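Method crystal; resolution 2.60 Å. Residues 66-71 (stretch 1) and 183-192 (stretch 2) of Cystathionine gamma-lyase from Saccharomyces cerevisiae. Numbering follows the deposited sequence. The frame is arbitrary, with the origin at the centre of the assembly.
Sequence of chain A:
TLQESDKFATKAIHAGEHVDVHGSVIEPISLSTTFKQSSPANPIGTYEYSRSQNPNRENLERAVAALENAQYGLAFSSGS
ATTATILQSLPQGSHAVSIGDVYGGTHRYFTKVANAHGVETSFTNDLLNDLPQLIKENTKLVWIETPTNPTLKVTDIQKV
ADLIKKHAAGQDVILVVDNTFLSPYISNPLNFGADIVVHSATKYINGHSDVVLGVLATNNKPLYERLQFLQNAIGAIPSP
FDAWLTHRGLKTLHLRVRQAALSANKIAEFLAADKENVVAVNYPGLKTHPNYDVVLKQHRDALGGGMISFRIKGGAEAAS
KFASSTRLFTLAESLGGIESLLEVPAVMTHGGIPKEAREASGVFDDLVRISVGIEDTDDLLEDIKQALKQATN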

ATOM      1  N   ALA A  66       7.548   4.614 -24.327  1.00 38.40           N
ATOM      2  CA  ALA A  66       8.824   4.091 -24.809  1.00 33.10           C
ATOM      3  C   ALA A  66       8.690   2.676 -25.292  1.00 29.84           C
ATOM      4  O   ALA A  66       9.234   2.313 -26.329  1.00 37.35           O
ATOM      5  CB  ALA A  66       9.873   4.139 -23.705  1.00 28.61           C
ATOM      6  N   LEU A  67       7.981   1.851 -24.537  1.00 35.89           N
ATOM      7  CA  LEU A  67       7.850   0.457 -24.949  1.00 35.91           C
ATOM      8  C   LEU A  67       6.961   0.425 -26.188  1.00 34.72           C
ATOM      9  O   LEU A  67       7.078  -0.460 -27.046  1.00 37.71           O
ATOM     10  CB  LEU A  67       7.252  -0.395 -23.815  1.00 34.67           C
ATOM     11  CG  LEU A  67       7.943  -0.439 -22.442  1.00 30.62           C
ATOM     12  CD1 LEU A  67       7.167  -1.406 -21.563  1.00 32.43           C
ATOM     13  CD2 LEU A  67       9.393  -0.876 -22.550  1.00 22.26           C
ATOM     14  N   GLU A  68       6.086   1.418 -26.296  1.00 36.26           N
ATOM     15  CA  GLU A  68       5.192   1.484 -27.433  1.00 36.20           C
ATOM     16  C   GLU A  68       5.803   2.256 -28.597  1.00 44.90           C
ATOM     17  O   GLU A  68       5.091   2.639 -29.522  1.00 53.94           O
ATOM     18  CB  GLU A  68       3.887   2.130 -27.031  1.00 26.64           C
ATOM     19  CG  GLU A  68       2.729   1.701 -27.895  1.00 34.18           C
ATOM     20  CD  GLU A  68       2.542   0.191 -27.877  1.00 34.83           C
ATOM     21  OE1 GLU A  68       2.085  -0.343 -26.851  1.00 31.80           O
ATOM     22  OE2 GLU A  68       2.862  -0.471 -28.894  1.00 35.73           O
ATOM     23  N   ASN A  69       7.121   2.462 -28.556  1.00 48.11           N
ATOM     24  CA  ASN A  69       7.857   3.194 -29.592  1.00 43.70           C
ATOM     25  C   ASN A  69       7.107   4.445 -29.903  1.00 41.89           C
ATOM     26  O   ASN A  69       6.864   4.740 -31.058  1.00 52.32           O
ATOM     27  CB  ASN A  69       7.976   2.379 -30.877  1.00 49.41           C
ATOM     28  CG  ASN A  69       8.892   3.036 -31.897  1.00 50.50           C
ATOM     29  OD1 ASN A  69       9.906   3.617 -31.527  1.00 55.75           O
ATOM     30  ND2 ASN A  69       8.552   2.928 -33.177  1.00 43.94           N
ATOM     31  N   ALA A  70       6.735   5.182 -28.870  1.00 38.97           N
ATOM     32  CA  ALA A  70       5.956   6.388 -29.053  1.00 40.10           C
ATOM     33  C   ALA A  70       6.477   7.604 -28.306  1.00 42.63           C
ATOM     34  O   ALA A  70       7.182   7.508 -27.305  1.00 38.98           O
ATOM     35  CB  ALA A  70       4.505   6.119 -28.648  1.00 44.66           C
ATOM     36  N   GLN A  71       6.097   8.767 -28.800  1.00 44.79           N
ATOM     37  CA  GLN A  71       6.525   9.998 -28.185  1.00 55.65           C
ATOM     38  C   GLN A  71       5.744  10.319 -26.911  1.00 54.35           C
ATOM     39  O   GLN A  71       6.308  10.831 -25.944  1.00 56.75           O
ATOM     40  CB  GLN A  71       6.383  11.143 -29.197  1.00 61.89           C
ATOM     41  CG  GLN A  71       7.449  11.150 -30.292  1.00 61.99           C
ATOM     42  CD  GLN A  71       8.804  11.514 -29.754  1.00 65.72           C
ATOM     43  OE1 GLN A  71       8.992  12.609 -29.217  1.00 65.35           O
ATOM     44  NE2 GLN A  71       9.760  10.596 -29.880  1.00 66.87           N
ATOM     45  N   SER A 183       0.182  -6.710 -26.248  1.00 25.63           N
ATOM     46  CA  SER A 183       1.074  -5.907 -25.401  1.00 26.80           C
ATOM     47  C   SER A 183       2.273  -5.265 -26.112  1.00 28.86           C
ATOM     48  O   SER A 183       2.760  -5.778 -27.103  1.00 27.26           O
ATOM     49  CB  SER A 183       1.676  -6.762 -24.331  1.00 20.10           C
ATOM     50  OG  SER A 183       2.906  -7.232 -24.831  1.00 13.74           O
ATOM     51  N   PRO A 184       2.780  -4.144 -25.583  1.00 26.82           N
ATOM     52  CA  PRO A 184       3.933  -3.521 -26.231  1.00 31.20           C
ATOM     53  C   PRO A 184       4.966  -4.526 -26.771  1.00 29.22           C
ATOM     54  O   PRO A 184       5.445  -4.389 -27.872  1.00 40.58           O
ATOM     55  CB  PRO A 184       4.500  -2.637 -25.114  1.00 26.17           C
ATOM     56  CG  PRO A 184       3.228  -2.119 -24.467  1.00 24.05           C
ATOM     57  CD  PRO A 184       2.371  -3.377 -24.388  1.00 26.43           C
ATOM     58  N   TYR A 185       5.273  -5.562 -26.015  1.00 27.41           N
ATOM     59  CA  TYR A 185       6.269  -6.525 -26.440  1.00 30.94           C
ATOM     60  C   TYR A 185       6.079  -7.158 -27.828  1.00 34.45           C
ATOM     61  O   TYR A 185       6.954  -7.097 -28.671  1.00 40.33           O
ATOM     62  CB  TYR A 185       6.412  -7.654 -25.378  1.00 31.60           C
ATOM     63  CG  TYR A 185       7.572  -8.582 -25.684  1.00 31.42           C
ATOM     64  CD1 TYR A 185       8.873  -8.076 -25.764  1.00 31.47           C
ATOM     65  CD2 TYR A 185       7.369  -9.926 -25.978  1.00 25.76           C
ATOM     66  CE1 TYR A 185       9.942  -8.866 -26.135  1.00 28.31           C
ATOM     67  CE2 TYR A 185       8.437 -10.735 -26.355  1.00 30.45           C
ATOM     68  CZ  TYR A 185       9.734 -10.184 -26.435  1.00 35.36           C
ATOM     69  OH  TYR A 185      10.832 -10.933 -26.830  1.00 43.21           O
ATOM     70  N   ILE A 186       4.932  -7.788 -28.047  1.00 35.14           N
ATOM     71  CA  ILE A 186       4.636  -8.461 -29.291  1.00 24.76           C
ATOM     72  C   ILE A 186       4.377  -7.541 -30.470  1.00 30.45           C
ATOM     73  O   ILE A 186       4.663  -7.907 -31.593  1.00 31.91           O
ATOM     74  CB  ILE A 186       3.389  -9.388 -29.143  1.00 31.14           C
ATOM     75  CG1 ILE A 186       3.680 -10.484 -28.115  1.00 21.92           C
ATOM     76  CG2 ILE A 186       3.005 -10.006 -30.535  1.00 14.87           C
ATOM     77  CD1 ILE A 186       2.537 -11.422 -27.919  1.00 31.64           C
ATOM     78  N   SER A 187       3.848  -6.350 -30.236  1.00 31.42           N
ATOM     79  CA  SER A 187       3.555  -5.470 -31.343  1.00 31.30           C
ATOM     80  C   SER A 187       3.499  -3.992 -31.013  1.00 36.01           C
ATOM     81  O   SER A 187       3.238  -3.591 -29.882  1.00 42.72           O
ATOM     82  CB  SER A 187       2.239  -5.897 -31.963  1.00 37.16           C
ATOM     83  OG  SER A 187       1.916  -5.075 -33.066  1.00 53.58           O
ATOM     84  N   ASN A 188       3.731  -3.179 -32.034  1.00 40.73           N
ATOM     85  CA  ASN A 188       3.724  -1.720 -31.902  1.00 44.99           C
ATOM     86  C   ASN A 188       2.915  -1.088 -33.031  1.00 43.17           C
ATOM     87  O   ASN A 188       3.495  -0.562 -33.996  1.00 33.92           O
ATOM     88  CB  ASN A 188       5.156  -1.180 -31.941  1.00 42.26           C
ATOM     89  CG  ASN A 188       5.928  -1.498 -30.695  1.00 41.65           C
ATOM     90  OD1 ASN A 188       7.151  -1.442 -30.691  1.00 50.57           O
ATOM     91  ND2 ASN A 188       5.222  -1.811 -29.622  1.00 33.17           N
ATOM     92  N   PRO A 189       1.569  -1.114 -32.904  1.00 42.13           N
ATOM     93  CA  PRO A 189       0.633  -0.570 -33.887  1.00 41.09           C
ATOM     94  C   PRO A 189       0.971   0.796 -34.485  1.00 37.62           C
ATOM     95  O   PRO A 189       0.592   1.058 -35.621  1.00 41.72           O
ATOM     96  CB  PRO A 189      -0.703  -0.591 -33.136  1.00 41.31           C
ATOM     97  CG  PRO A 189      -0.564  -1.781 -32.273  1.00 33.93           C
ATOM     98  CD  PRO A 189       0.833  -1.652 -31.742  1.00 35.50           C
ATOM     99  N   LEU A 190       1.666   1.671 -33.760  1.00 36.42           N
ATOM    100  CA  LEU A 190       1.999   2.978 -34.357  1.00 36.72           C
ATOM    101  C   LEU A 190       2.849   2.769 -35.612  1.00 37.39           C
ATOM    102  O   LEU A 190       2.606   3.400 -36.640  1.00 43.15           O
ATOM    103  CB  LEU A 190       2.745   3.888 -33.379  1.00 28.18           C
ATOM    104  CG  LEU A 190       1.970   4.200 -32.113  1.00 31.04           C
ATOM    105  CD1 LEU A 190       2.642   5.347 -31.344  1.00 28.08           C
ATOM    106  CD2 LEU A 190       0.535   4.523 -32.505  1.00 27.83           C
ATOM    107  N   ASN A 191       3.823   1.862 -35.531  1.00 37.61           N
ATOM    108  CA  ASN A 191       4.689   1.553 -36.660  1.00 31.23           C
ATOM    109  C   ASN A 191       3.889   0.987 -37.798  1.00 30.18           C
ATOM    110  O   ASN A 191       4.441   0.374 -38.697  1.00 38.90           O
ATOM    111  CB  ASN A 191       5.741   0.528 -36.276  1.00 27.64           C
ATOM    112  CG  ASN A 191       6.572   0.974 -35.127  1.00 36.02           C
ATOM    113  OD1 ASN A 191       6.469   2.125 -34.692  1.00 42.12           O
ATOM    114  ND2 ASN A 191       7.416   0.077 -34.615  1.00 40.69           N
ATOM    115  N   PHE A 192       2.583   1.169 -37.768  1.00 28.65           N
ATOM    116  CA  PHE A 192       1.752   0.633 -38.834  1.00 36.17           C
ATOM    117  C   PHE A 192       0.618   1.574 -39.187  1.00 41.44           C
ATOM    118  O   PHE A 192      -0.462   1.132 -39.586  1.00 39.90           O
ATOM    119  CB  PHE A 192       1.181  -0.737 -38.449  1.00 29.63           C
ATOM    120  CG  PHE A 192       2.236  -1.769 -38.140  1.00 28.65           C
ATOM    121  CD1 PHE A 192       2.761  -1.883 -36.851  1.00 25.24           C
ATOM    122  CD2 PHE A 192       2.720  -2.610 -39.144  1.00 25.39           C
ATOM    123  CE1 PHE A 192       3.742  -2.808 -36.568  1.00 24.85           C
ATOM    124  CE2 PHE A 192       3.720  -3.556 -38.879  1.00 30.97           C
ATOM    125  CZ  PHE A 192       4.235  -3.660 -37.594  1.00 24.54           C
TER

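The first stretch leaves its helix at Glu-68, and the residues around that exit, Leu-67 to Ala-70, make the first stretch's side of the contact. Leu-67, still helical and in the m,t rotamer, points its CA-to-CB bond sideways to the second stretch, and it is the base of the side chain that packs: Leu-67 CB lies 3.8 Å from CB of Pro-184. The CA-to-CB bond of Pro-184 points toward the first stretch, and the proline presents its ring to Glu-68 as well, with Pro-184 CG 3.2 Å from Glu-68 OE1.

Glu-68 also starts sideways, yet its end comes nearer. With chi1 at t, chi2 at p and chi3 at 72°, the chain is bent rather than extended, and Glu-68 OE2 reaches ND2 of Asn-188 at 2.8 Å. The bond is weak despite its short length, because the angle at the hydrogen is only 127°. OE1 is hydrogen-bonded elsewhere in the structure, so both carboxylate oxygens have partners in a buried site.

Asn-188 repeats the pattern: a sideways start, then an m rotamer with chi2 at 162° that brings the amide in. Asn-188 ND2 donates weakly to Leu-67 O at 3.5 Å and, within its own stretch, to Ser-187 O at 2.7 Å. One amide nitrogen thus ties a carboxylate to backbone carbonyls from both stretches, by several imperfect bonds instead of one ideal one.

Asn-69 adopts positive phi and psi (46/49), and its CA-to-CB bond points toward the second stretch. In the t rotamer, Asn-69 ND2 donates to OD1 of Asn-191 at 2.7 Å with a better angle, 147°. Asn-191 meets it in the m rotamer; both residues are exposed.

Leu-190 points toward the first stretch, and its m,t rotamer sets Leu-190 CD1 3.4 Å from CB of Ala-70, a close apolar contact. Two asparagine amides, Asn-188 and Asn-69, supply the hydrogen bonds between the stretches, alongside the apolar pairs Leu-67 with Pro-184 and Ala-70 with Leu-190.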